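Local coordinates for protein putative histidinol-phosphate aminotransferase (PDB 3LY1) that binds pyridoxal 5'-phosphate and probably transfers amino groups as a class II aminotransferase of the histidinol-phosphate aminotransferase type, at residues P286-P289 against V295-Q298; D123-D128 against P322-W327; T11-D16 against M338-D343; A134-A137 against P142-V145; H215-M220 against V249-A254. All coordinates share one frame; numbering follows the deposited sequence. Where two conformers were deposited one is given.

Interaction 1: P286-P289 against V295-Q298; sequences PYLP and VFHQ
Tyr287 and His297 face each other with the same first torsion: in each, CG stands between the backbone N and the carbonyl carbon (chi1 61° and 75°). Their CB atoms meet at 3.7 Å, and these torsions turn both rings away from the opposing backbone. The two residues form a single antiparallel bridge of the non-hydrogen-bonded kind, framed by two nearly straight backbone bonds. Gln298 N gives its hydrogen to Pro286 O at 2.9 Å, and Leu288 N gives its own to Phe296 O at 3.0 Å. One step further a water takes over where the two backbones separate: Phe296 N donates to it over 2.9 Å, and it is also hydrogen-bonded to Leu288 O.

At the exposed end Gln298 keeps CG anti to its own N (chi1 -158°) and stretches out from there, placing OE1 3.4 Å from Pro286 CG. At the buried end the side chains that meet are apolar. Leu288 and Phe296 run side by side, and the CD1 methyl of Leu288 touches the ring edge at Phe296 CD2. His297 ND1 reaches forward to Gln298 O over 2.9 Å, with the acceptor close to the imidazole plane but the donor well above the carbonyl plane, which holds the ring's rotation.

Residues 286-289 thus add a short edge to strand 294-298, whose other edge pairs with strand 327-331. Helix 259-283 lies against Tyr287, Val295 and His297, and Glu281 OE2 on that helix is hydrogen-bonded to Tyr287 OH.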
# COMPACT_ATOMS: atom_id res chain seq x y z
N PRO A 286 -37.54 -9.83 7.38
CA PRO A 286 -37.21 -9.67 5.96
C PRO A 286 -35.68 -9.55 5.73
O PRO A 286 -34.96 -9.01 6.58
CB PRO A 286 -37.92 -8.35 5.57
CG PRO A 286 -39.07 -8.22 6.58
CD PRO A 286 -38.54 -8.84 7.84
N TYR A 287 -35.23 -10.05 4.59
CA TYR A 287 -33.85 -9.84 4.12
C TYR A 287 -33.77 -9.61 2.63
O TYR A 287 -34.68 -9.95 1.87
CB TYR A 287 -33.00 -11.02 4.48
CG TYR A 287 -33.46 -12.31 3.85
CD1 TYR A 287 -34.38 -13.15 4.50
CD2 TYR A 287 -33.00 -12.70 2.60
CE1 TYR A 287 -34.81 -14.34 3.91
CE2 TYR A 287 -33.42 -13.89 2.00
CZ TYR A 287 -34.32 -14.71 2.67
OH TYR A 287 -34.75 -15.87 2.08
N LEU A 288 -32.65 -9.04 2.20
CA LEU A 288 -32.41 -8.78 0.79
C LEU A 288 -31.66 -9.95 0.16
O LEU A 288 -30.95 -10.70 0.85
CB LEU A 288 -31.64 -7.45 0.60
CG LEU A 288 -32.26 -6.17 1.20
CD1 LEU A 288 -31.46 -4.89 0.83
CD2 LEU A 288 -33.68 -5.99 0.72
N PRO A 289 -31.82 -10.15 -1.15
CA PRO A 289 -31.08 -11.26 -1.77
C PRO A 289 -29.57 -11.01 -1.60
O PRO A 289 -29.10 -9.84 -1.64
CB PRO A 289 -31.50 -11.20 -3.24
CG PRO A 289 -32.76 -10.41 -3.27
CD PRO A 289 -32.71 -9.45 -2.10
N VAL A 295 -25.30 -10.90 4.49
CA VAL A 295 -26.74 -10.76 4.31
C VAL A 295 -27.17 -9.50 5.05
O VAL A 295 -26.70 -9.21 6.18
CB VAL A 295 -27.51 -12.02 4.86
CG1 VAL A 295 -29.09 -11.78 4.86
CG2 VAL A 295 -27.14 -13.27 4.10
N PHE A 296 -28.03 -8.74 4.39
CA PHE A 296 -28.58 -7.54 4.97
C PHE A 296 -30.01 -7.91 5.35
O PHE A 296 -30.78 -8.34 4.50
CB PHE A 296 -28.52 -6.39 3.96
CG PHE A 296 -28.52 -5.00 4.58
CD1 PHE A 296 -27.50 -4.60 5.44
CD2 PHE A 296 -29.47 -4.07 4.19
CE1 PHE A 296 -27.47 -3.29 5.95
CE2 PHE A 296 -29.44 -2.74 4.71
CZ PHE A 296 -28.44 -2.37 5.57
N HIS A 297 -30.33 -7.84 6.63
CA HIS A 297 -31.69 -8.14 7.10
C HIS A 297 -32.23 -7.11 8.09
O HIS A 297 -31.46 -6.33 8.71
CB HIS A 297 -31.81 -9.55 7.66
CG HIS A 297 -31.21 -9.76 9.02
ND1 HIS A 297 -31.89 -9.50 10.19
CD2 HIS A 297 -30.03 -10.32 9.40
CE1 HIS A 297 -31.15 -9.87 11.23
NE2 HIS A 297 -30.01 -10.37 10.78
N GLN A 298 -33.56 -7.12 8.21
CA GLN A 298 -34.28 -6.16 9.01
C GLN A 298 -34.31 -6.60 10.46
O GLN A 298 -34.14 -7.78 10.78
CB GLN A 298 -35.71 -6.01 8.47
CG GLN A 298 -36.38 -4.71 8.86
CD GLN A 298 -37.80 -4.59 8.28
OE1 GLN A 298 -38.07 -5.04 7.18
NE2 GLN A 298 -38.70 -3.98 9.05
O HOH W 1 -28.47 -9.55 1.60

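Interaction 2: D123-D128 against P322-W327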
# COMPACT_ATOMS: atom_id res chain seq x y z
N ASP A 123 -37.73 1.61 -3.41
CA ASP A 123 -38.50 1.07 -2.28
C ASP A 123 -38.18 -0.38 -1.98
O ASP A 123 -38.64 -0.89 -0.97
CB ASP A 123 -40.04 1.25 -2.46
CG ASP A 123 -40.62 0.47 -3.67
OD1 ASP A 123 -40.00 -0.53 -4.12
OD2 ASP A 123 -41.72 0.86 -4.17
N ASN A 124 -37.39 -1.04 -2.83
CA ASN A 124 -36.89 -2.38 -2.49
C ASN A 124 -35.39 -2.44 -2.17
O ASN A 124 -34.79 -3.53 -2.15
CB ASN A 124 -37.29 -3.40 -3.59
CG ASN A 124 -36.65 -3.09 -4.95
OD1 ASN A 124 -36.39 -1.94 -5.28
ND2 ASN A 124 -36.40 -4.13 -5.73
N TRP A 125 -34.80 -1.27 -1.88
CA TRP A 125 -33.36 -1.05 -1.55
C TRP A 125 -32.38 -1.22 -2.74
O TRP A 125 -31.16 -1.22 -2.57
CB TRP A 125 -32.86 -1.85 -0.32
CG TRP A 125 -33.31 -1.33 1.10
CD1 TRP A 125 -34.07 -2.03 1.98
CD2 TRP A 125 -32.99 -0.07 1.76
NE1 TRP A 125 -34.26 -1.30 3.14
CE2 TRP A 125 -33.62 -0.10 3.03
CE3 TRP A 125 -32.28 1.08 1.40
CZ2 TRP A 125 -33.55 0.98 3.94
CZ3 TRP A 125 -32.21 2.16 2.31
CH2 TRP A 125 -32.85 2.09 3.56
N ALA A 126 -32.93 -1.38 -3.94
CA ALA A 126 -32.15 -1.50 -5.16
C ALA A 126 -31.71 -0.10 -5.59
O ALA A 126 -32.29 0.91 -5.19
CB ALA A 126 -32.98 -2.17 -6.28
N PHE A 127 -30.69 -0.06 -6.43
CA PHE A 127 -30.20 1.16 -7.01
C PHE A 127 -31.32 1.77 -7.85
O PHE A 127 -32.02 1.04 -8.53
CB PHE A 127 -29.03 0.87 -7.94
CG PHE A 127 -27.74 0.53 -7.27
CD1 PHE A 127 -27.63 0.36 -5.90
CD2 PHE A 127 -26.61 0.31 -8.05
CE1 PHE A 127 -26.38 0.04 -5.35
CE2 PHE A 127 -25.39 -0.02 -7.49
CZ PHE A 127 -25.28 -0.17 -6.16
N ASP A 128 -31.49 3.08 -7.78
CA ASP A 128 -32.34 3.79 -8.72
C ASP A 128 -31.46 4.19 -9.91
O ASP A 128 -30.95 5.33 -9.97
CB ASP A 128 -32.99 4.99 -8.03
CG ASP A 128 -33.87 5.81 -8.96
OD1 ASP A 128 -34.08 5.43 -10.11
OD2 ASP A 128 -34.35 6.88 -8.53
N PRO A 322 -26.38 3.78 8.26
CA PRO A 322 -27.41 4.76 7.90
C PRO A 322 -27.43 5.00 6.38
O PRO A 322 -26.39 4.87 5.71
CB PRO A 322 -27.02 6.02 8.69
CG PRO A 322 -25.55 5.90 8.95
CD PRO A 322 -25.32 4.36 9.09
N PRO A 323 -28.61 5.31 5.82
CA PRO A 323 -29.91 5.56 6.45
C PRO A 323 -30.79 4.31 6.73
O PRO A 323 -31.94 4.47 7.15
CB PRO A 323 -30.62 6.44 5.42
CG PRO A 323 -30.09 5.87 4.12
CD PRO A 323 -28.64 5.65 4.38
N ALA A 324 -30.25 3.11 6.54
CA ALA A 324 -31.02 1.89 6.80
C ALA A 324 -30.89 1.54 8.28
O ALA A 324 -30.24 0.56 8.66
CB ALA A 324 -30.52 0.76 5.95
N ASP A 325 -31.51 2.35 9.12
CA ASP A 325 -31.23 2.32 10.56
C ASP A 325 -31.76 1.08 11.27
O ASP A 325 -31.31 0.80 12.37
CB ASP A 325 -31.80 3.56 11.26
CG ASP A 325 -31.26 4.87 10.69
OD1 ASP A 325 -30.08 4.91 10.27
OD2 ASP A 325 -32.03 5.85 10.67
N ASN A 326 -32.73 0.41 10.68
CA ASN A 326 -33.36 -0.75 11.31
C ASN A 326 -32.93 -2.06 10.63
O ASN A 326 -33.67 -3.05 10.64
CB ASN A 326 -34.90 -0.61 11.31
CG ASN A 326 -35.39 0.60 12.11
OD1 ASN A 326 -34.64 1.24 12.84
ND2 ASN A 326 -36.68 0.92 11.95
N TRP A 327 -31.72 -2.05 10.05
CA TRP A 327 -31.17 -3.20 9.29
C TRP A 327 -29.78 -3.51 9.81
O TRP A 327 -29.10 -2.60 10.34
CB TRP A 327 -31.12 -2.89 7.78
CG TRP A 327 -32.48 -2.83 7.15
CD1 TRP A 327 -33.42 -1.84 7.33
CD2 TRP A 327 -33.08 -3.78 6.27
NE1 TRP A 327 -34.55 -2.13 6.60
CE2 TRP A 327 -34.36 -3.32 5.95
CE3 TRP A 327 -32.64 -4.98 5.71
CZ2 TRP A 327 -35.21 -4.02 5.11
CZ3 TRP A 327 -33.49 -5.68 4.88
CH2 TRP A 327 -34.77 -5.19 4.58
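Trp125 drives the edge of its indole into the face of Trp327, a T-shaped pair with the planes at 78° and the five-membered ring of Trp125 4.8 Å from the six-membered ring of Trp327, centroid to centroid. The leading atom is NE1 of Trp125, which hovers 3.2 Å above the Trp327 plane, offset toward its rim, and lies 3.5 Å from Trp327 CE2. Behind NE1, the benzo part of the same indole rests on Ala324, whose CB meets Trp125 CH2 at 3.6 Å and CZ2 equally closely. Trp125 thus meets the methyl and the second indole along one border, both from the same side of its plane, and the contact is entirely one of packing.

Both indoles have CG beside the backbone N, opposite the carbonyl carbon (chi1 -75° for Trp125), and both CB atoms head for the other segment. Trp125 itself has a left-handed backbone conformation. On the other side a cis peptide before Pro323 leads into an inverse gamma turn centred on Ala324, closed by a weak bond from Asp325 N to Pro323 O. A type I turn follows from Ala324 to Trp327 and delivers the second indole.

Further out, Phe296 meets the Trp327 ring and touches Ala324. Asp128 caps the start of helix 129-137 by bonding Gly131 N, and Phe127 packs on Met121, Asn151 and Thr158. The contact therefore links the loop between strand 115-119 and helix 129-137 of the large sheet domain to the lead-in of strand 327-331 in the C-terminal part, with Leu288 closing against Trp125 from beside strand 294-298.

Interaction 3: T11-D16 against M338-D343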
# COMPACT_ATOMS: atom_id res chain seq x y z
N THR A 11 -15.59 -24.62 17.94
CA THR A 11 -15.82 -24.48 19.38
C THR A 11 -16.65 -23.22 19.66
O THR A 11 -16.54 -22.22 18.94
CB THR A 11 -14.47 -24.41 20.14
OG1 THR A 11 -13.68 -23.32 19.63
CG2 THR A 11 -13.70 -25.72 19.98
N ALA A 12 -17.48 -23.27 20.70
CA ALA A 12 -18.34 -22.14 21.07
C ALA A 12 -17.52 -20.89 21.42
O ALA A 12 -16.49 -20.97 22.08
CB ALA A 12 -19.25 -22.52 22.24
N PRO A 13 -17.99 -19.73 20.97
CA PRO A 13 -17.24 -18.50 21.16
C PRO A 13 -17.30 -17.94 22.58
O PRO A 13 -18.13 -18.36 23.38
CB PRO A 13 -17.92 -17.53 20.20
CG PRO A 13 -19.33 -18.02 20.10
CD PRO A 13 -19.22 -19.50 20.17
N SER A 14 -16.42 -16.98 22.86
CA SER A 14 -16.46 -16.17 24.08
C SER A 14 -16.25 -14.72 23.67
O SER A 14 -15.95 -14.47 22.51
CB SER A 14 -15.32 -16.60 25.00
OG SER A 14 -14.07 -16.51 24.30
N THR A 15 -16.35 -13.77 24.60
CA THR A 15 -15.95 -12.38 24.30
C THR A 15 -14.43 -12.24 23.98
O THR A 15 -14.03 -11.31 23.26
CB THR A 15 -16.38 -11.38 25.42
OG1 THR A 15 -15.71 -11.69 26.65
CG2 THR A 15 -17.90 -11.41 25.64
N ASP A 16 -13.59 -13.14 24.49
CA ASP A 16 -12.16 -13.16 24.13
C ASP A 16 -11.88 -13.86 22.81
O ASP A 16 -10.80 -13.70 22.22
CB ASP A 16 -11.31 -13.89 25.20
CG ASP A 16 -10.92 -12.99 26.38
OD1 ASP A 16 -11.56 -11.94 26.61
OD2 ASP A 16 -9.96 -13.37 27.10
N MSE A 338 -22.32 -20.44 11.48
CA MSE A 338 -23.62 -19.86 11.16
C MSE A 338 -24.76 -20.67 11.77
O MSE A 338 -25.78 -20.10 12.15
CB MSE A 338 -23.82 -19.69 9.64
CG MSE A 338 -22.94 -18.62 9.04
SE MSE A 338 -22.59 -17.12 10.24
CE MSE A 338 -24.38 -16.30 10.34
N GLN A 339 -24.58 -21.99 11.89
CA GLN A 339 -25.51 -22.82 12.67
C GLN A 339 -25.59 -22.38 14.15
O GLN A 339 -26.66 -22.28 14.74
CB GLN A 339 -25.17 -24.31 12.60
CG GLN A 339 -26.21 -25.15 13.31
CD GLN A 339 -27.57 -25.07 12.63
OE1 GLN A 339 -27.66 -25.16 11.41
NE2 GLN A 339 -28.64 -24.87 13.42
N TRP A 340 -24.44 -22.11 14.75
CA TRP A 340 -24.42 -21.66 16.12
C TRP A 340 -25.06 -20.26 16.24
O TRP A 340 -25.85 -19.98 17.19
CB TRP A 340 -22.98 -21.64 16.61
CG TRP A 340 -22.88 -21.57 18.06
CD1 TRP A 340 -22.83 -22.63 18.94
CD2 TRP A 340 -22.84 -20.39 18.84
NE1 TRP A 340 -22.74 -22.15 20.22
CE2 TRP A 340 -22.75 -20.78 20.18
CE3 TRP A 340 -22.87 -19.03 18.53
CZ2 TRP A 340 -22.70 -19.85 21.23
CZ3 TRP A 340 -22.81 -18.10 19.58
CH2 TRP A 340 -22.73 -18.53 20.92
N VAL A 341 -24.75 -19.40 15.26
CA VAL A 341 -25.32 -18.06 15.28
C VAL A 341 -26.85 -18.12 15.10
O VAL A 341 -27.59 -17.44 15.84
CB VAL A 341 -24.68 -17.09 14.24
CG1 VAL A 341 -25.46 -15.76 14.18
CG2 VAL A 341 -23.23 -16.79 14.63
N ALA A 342 -27.29 -18.87 14.09
CA ALA A 342 -28.70 -19.09 13.80
C ALA A 342 -29.44 -19.60 15.03
O ALA A 342 -30.50 -19.09 15.38
CB ALA A 342 -28.88 -20.08 12.64
N ASP A 343 -28.89 -20.60 15.72
CA ASP A 343 -29.56 -21.05 16.91
C ASP A 343 -29.54 -20.01 18.05
O ASP A 343 -30.49 -19.96 18.81
CB ASP A 343 -29.02 -22.38 17.34
CG ASP A 343 -29.37 -23.47 16.37
OD1 ASP A 343 -30.48 -23.38 15.78
OD2 ASP A 343 -28.55 -24.38 16.19
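Pro13 sets the CD-CG edge of its ring on one face of the Trp340 indole, and this is where the contact is tight. Its CD atom stands 3.6 Å from the centroid of the six-membered ring and only 8° off the ring normal, a CH-pi interaction almost straight above the face. CG sits further out over the same ring, 3.5 Å from Trp340 CZ3. The two side chains approach from opposite directions. On the helix, Trp340 has CG anti to its backbone N (chi1 -164°), which sends the indole outward from the helix to meet the proline.

Ala12 marks the loose side. Its CB comes to within 4.0 Å of Trp340 NE1, meeting the indole at an oblique angle near the pyrrole end, and the alanine itself is exposed.

The arrangement joins the N-terminal arm of the chain to helix 335-350, close to the end of the polypeptide, so that two parts separated by more than 300 residues are brought together. The arm then runs into strand 19-20, which pairs in parallel with strand 315-316; Ile19 touches both Pro13 and Trp340, and Val315 of the same small sheet also touches the indole. Phe10, just before the segment, also meets the Trp340 ring.

Away from the arm, the helix carries its own polar link. Gln339 NE2 donates to Asp343 OD2, one turn later, over 2.8 Å; the acceptor lies in the amide plane, yet the donor approaches from above the carboxylate plane. The other oxygen, Asp343 OD1, forms a salt bridge with Arg346.

Interaction 4: A134-A137 against P142-V145; sequences AAVA and PSIV
Val136 and Val145 cross at about a right angle, and a single methyl from each makes the contact: CG2 of Val136 lies 3.7 Å from CG2 of Val145. In both valines CG1 is anti to the backbone N (chi1 170° in Val136), which leaves CG2 beside that nitrogen and opposite the carbonyl carbon. On the helix this turns the CG2 branch of Val136 to the sheet.

The same methyl also reaches Ser143, two residues earlier on the strand, whose CB is 4.1 Å away. Ser143 and Val145 both aim their CB atoms at the helix, so Val136 reaches across from one to the other, while Ile144 between them points to the opposite face. The hydroxyl of Ser143 approaches the valine too, with OG 4.1 Å from Val136 CA, but its polar need is met by Gln94 OE1, to which it is hydrogen-bonded. This buried polar atom, beside the apolar pair, is thereby satisfied.

Four residues separate the segments, so the end of helix 129-137 folds straight back onto the start of strand 143-148. This is the second half of a beta-alpha-beta crossover from strand 115-119, which passes over strand 94-98. Val96 and Thr174, from the strands flanking 143-148, complete the surroundings of Val136, whereas Ile144 packs beneath the sheet on helix 76-88.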
# COMPACT_ATOMS: atom_id res chain seq x y z
N ALA A 134 -30.04 10.39 -14.34
CA ALA A 134 -30.59 11.77 -14.33
C ALA A 134 -29.65 12.74 -13.59
O ALA A 134 -29.51 13.93 -13.97
CB ALA A 134 -32.00 11.77 -13.69
N ALA A 135 -29.01 12.26 -12.54
CA ALA A 135 -28.07 13.06 -11.75
C ALA A 135 -26.86 13.45 -12.58
O ALA A 135 -26.38 14.58 -12.47
CB ALA A 135 -27.62 12.30 -10.51
N VAL A 136 -26.38 12.52 -13.42
CA VAL A 136 -25.29 12.82 -14.37
C VAL A 136 -25.75 13.74 -15.50
O VAL A 136 -25.06 14.73 -15.82
CB VAL A 136 -24.70 11.52 -14.98
CG1 VAL A 136 -23.75 11.80 -16.15
CG2 VAL A 136 -23.98 10.71 -13.89
N ALA A 137 -26.92 13.43 -16.09
CA ALA A 137 -27.41 14.18 -17.25
C ALA A 137 -27.69 15.63 -16.85
O ALA A 137 -27.52 16.55 -17.69
CB ALA A 137 -28.70 13.49 -17.85
N PRO A 142 -17.96 17.54 -14.98
CA PRO A 142 -17.57 16.16 -14.93
C PRO A 142 -18.22 15.39 -13.75
O PRO A 142 -18.47 15.95 -12.68
CB PRO A 142 -16.04 16.22 -14.76
CG PRO A 142 -15.68 17.62 -14.58
CD PRO A 142 -16.87 18.47 -14.67
N SER A 143 -18.52 14.12 -13.99
CA SER A 143 -19.12 13.26 -12.97
C SER A 143 -18.30 11.99 -12.87
O SER A 143 -17.84 11.47 -13.89
CB SER A 143 -20.55 12.82 -13.35
OG SER A 143 -21.44 13.91 -13.44
N ILE A 144 -18.15 11.48 -11.65
CA ILE A 144 -17.65 10.11 -11.42
C ILE A 144 -18.81 9.34 -10.85
O ILE A 144 -19.45 9.81 -9.91
CB ILE A 144 -16.48 10.06 -10.41
CG1 ILE A 144 -15.33 10.97 -10.88
CG2 ILE A 144 -16.00 8.60 -10.15
CD1 ILE A 144 -14.18 11.10 -9.88
N VAL A 145 -19.09 8.15 -11.39
CA VAL A 145 -20.21 7.33 -10.94
C VAL A 145 -19.56 6.11 -10.30
O VAL A 145 -18.72 5.49 -10.93
CB VAL A 145 -21.13 6.86 -12.10
CG1 VAL A 145 -22.29 5.98 -11.54
CG2 VAL A 145 -21.66 8.05 -12.92

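Interaction 5: H215-M220 against V249-A254. With EDO (1,2-ethanediol), chain H.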
# COMPACT_ATOMS: atom_id res chain seq x y z
N HIS A 215 -10.85 -15.06 -2.65
CA HIS A 215 -9.50 -15.59 -2.49
C HIS A 215 -9.03 -15.58 -1.04
O HIS A 215 -7.96 -16.06 -0.74
CB HIS A 215 -8.49 -14.83 -3.37
CG HIS A 215 -8.62 -15.10 -4.85
ND1 HIS A 215 -7.95 -16.13 -5.47
CD2 HIS A 215 -9.32 -14.47 -5.82
CE1 HIS A 215 -8.23 -16.11 -6.76
NE2 HIS A 215 -9.06 -15.12 -6.99
N ALA A 216 -9.81 -15.00 -0.14
CA ALA A 216 -9.54 -15.11 1.31
C ALA A 216 -8.20 -14.49 1.76
O ALA A 216 -7.58 -14.99 2.69
CB ALA A 216 -9.63 -16.60 1.77
N MSE A 217 -7.79 -13.38 1.16
CA MSE A 217 -6.48 -12.78 1.46
C MSE A 217 -6.59 -11.31 1.89
O MSE A 217 -5.67 -10.52 1.60
CB MSE A 217 -5.58 -12.89 0.23
CG MSE A 217 -5.34 -14.29 -0.26
SE MSE A 217 -4.36 -14.43 -2.04
CE MSE A 217 -3.35 -13.05 -1.80
N ALA A 218 -7.65 -10.96 2.62
CA ALA A 218 -7.85 -9.59 3.09
C ALA A 218 -6.55 -9.04 3.69
O ALA A 218 -6.15 -7.98 3.33
CB ALA A 218 -9.02 -9.49 4.11
N GLY A 219 -5.88 -9.79 4.56
CA GLY A 219 -4.71 -9.25 5.24
C GLY A 219 -3.44 -9.23 4.41
O GLY A 219 -2.42 -8.79 4.89
N MSE A 220 -3.50 -9.74 3.20
CA MSE A 220 -2.36 -9.75 2.30
C MSE A 220 -2.29 -8.51 1.40
O MSE A 220 -1.23 -8.23 0.82
CB MSE A 220 -2.36 -11.02 1.47
CG MSE A 220 -2.13 -12.26 2.26
SE MSE A 220 -0.19 -12.62 2.59
CE MSE A 220 -0.03 -11.69 4.33
N VAL A 249 2.04 -11.12 -3.23
CA VAL A 249 2.24 -11.33 -4.67
C VAL A 249 2.34 -12.84 -4.97
O VAL A 249 1.68 -13.36 -5.87
CB VAL A 249 3.49 -10.61 -5.20
CG1 VAL A 249 3.81 -11.08 -6.60
CG2 VAL A 249 3.30 -9.08 -5.15
N ASP A 250 3.15 -13.55 -4.20
CA ASP A 250 3.31 -14.99 -4.42
C ASP A 250 2.03 -15.76 -4.01
O ASP A 250 1.70 -16.80 -4.61
CB ASP A 250 4.52 -15.54 -3.66
CG ASP A 250 5.87 -15.28 -4.36
OD1 ASP A 250 5.90 -14.68 -5.46
OD2 ASP A 250 6.90 -15.72 -3.81
N ALA A 251 1.31 -15.28 -2.99
CA ALA A 251 0.04 -15.92 -2.66
C ALA A 251 -0.98 -15.69 -3.77
O ALA A 251 -1.72 -16.59 -4.13
CB ALA A 251 -0.47 -15.49 -1.33
N ALA A 252 -1.02 -14.47 -4.33
CA ALA A 252 -1.95 -14.17 -5.43
C ALA A 252 -1.65 -15.04 -6.66
O ALA A 252 -2.58 -15.56 -7.28
CB ALA A 252 -1.96 -12.65 -5.79
N LEU A 253 -0.38 -15.18 -7.01
CA LEU A 253 -0.01 -15.99 -8.17
C LEU A 253 -0.49 -17.43 -7.98
O LEU A 253 -1.02 -18.03 -8.91
CB LEU A 253 1.49 -15.99 -8.42
CG LEU A 253 2.10 -14.73 -9.04
CD1 LEU A 253 3.63 -14.79 -8.90
CD2 LEU A 253 1.68 -14.52 -10.51
N ALA A 254 -0.30 -17.97 -6.79
CA ALA A 254 -0.72 -19.33 -6.51
C ALA A 254 -2.26 -19.49 -6.49
O ALA A 254 -2.79 -20.49 -7.00
CB ALA A 254 -0.12 -19.80 -5.19
C1 EDO H . -8.60 -12.00 -9.15
O1 EDO H . -9.89 -11.42 -9.33
C2 EDO H . -8.30 -12.89 -10.34
O2 EDO H . -8.94 -14.14 -10.12
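The cofactor-binding loop of a fold-type I aminotransferase meets helix 246-255 here through Met217, modelled as selenomethionine, which packs on Ala251 and Ala252. The loop joins strand 205-210 to strand 223-226 and includes Ser212, Lys213 and Arg221, all of which bind pyridoxal 5'-phosphate; the Met217 side chain is about 8 Å from the cofactor.

The Met217 chain runs out extended through chi2 and then bends at chi3 (35°), laying the terminal methyl against the helix. CE meets Ala251 CB at 3.8 Å and comes as near as 3.7 Å to the backbone Ala252 N. The selenium follows alongside the helix backbone, 4.0 Å from Ala251 O. The small alanines let the long side chain lie close; the contact is buried, and its side-chain part is apolar.

Behind Met217 the loop tightens into a 3-10 turn, in which Met220 N bonds to Met217 O at 2.8 Å. That turn faces the second subunit: Gly219 makes backbone hydrogen bonds to it, and Met220 packs on Ser247 of that subunit. Ala218 O also holds Arg221 NH1, tying the turn to a cofactor-binding side chain.

At the loop's start, His215 ND1 is hydrogen-bonded to Ser255 OG just past the helical segment. A 1,2-ethanediol, probably from the crystallisation liquor, bonds Tyr224 OH and also shares a hydrogen bond of 3.3 Å between its O2 and His215 NE2, met at the ring edge.

In the fold
Interactions 1 and 2 form one continuous patch, with centres 10 Å apart: Trp327 CE3 lies 3.2 Å from His297 C, the Trp327 ring meets that of Phe296 nearly parallel, and Leu288 CD1 is 3.5 Å from Trp125 CB. Through interaction 2 the large sheet domain meets the C-terminal part, to which interaction 1 belongs, near the cofactor site, the Phe296 side chain being about 7 Å from that of Asn152. Interaction 5 approaches the same cofactor from across the chain's centre, 30 Å from interaction 1 between centres. Interactions 3 and 4 lie away from the site, 45 Å apart between centres, and interaction 3 closes the long loop that encloses the other four.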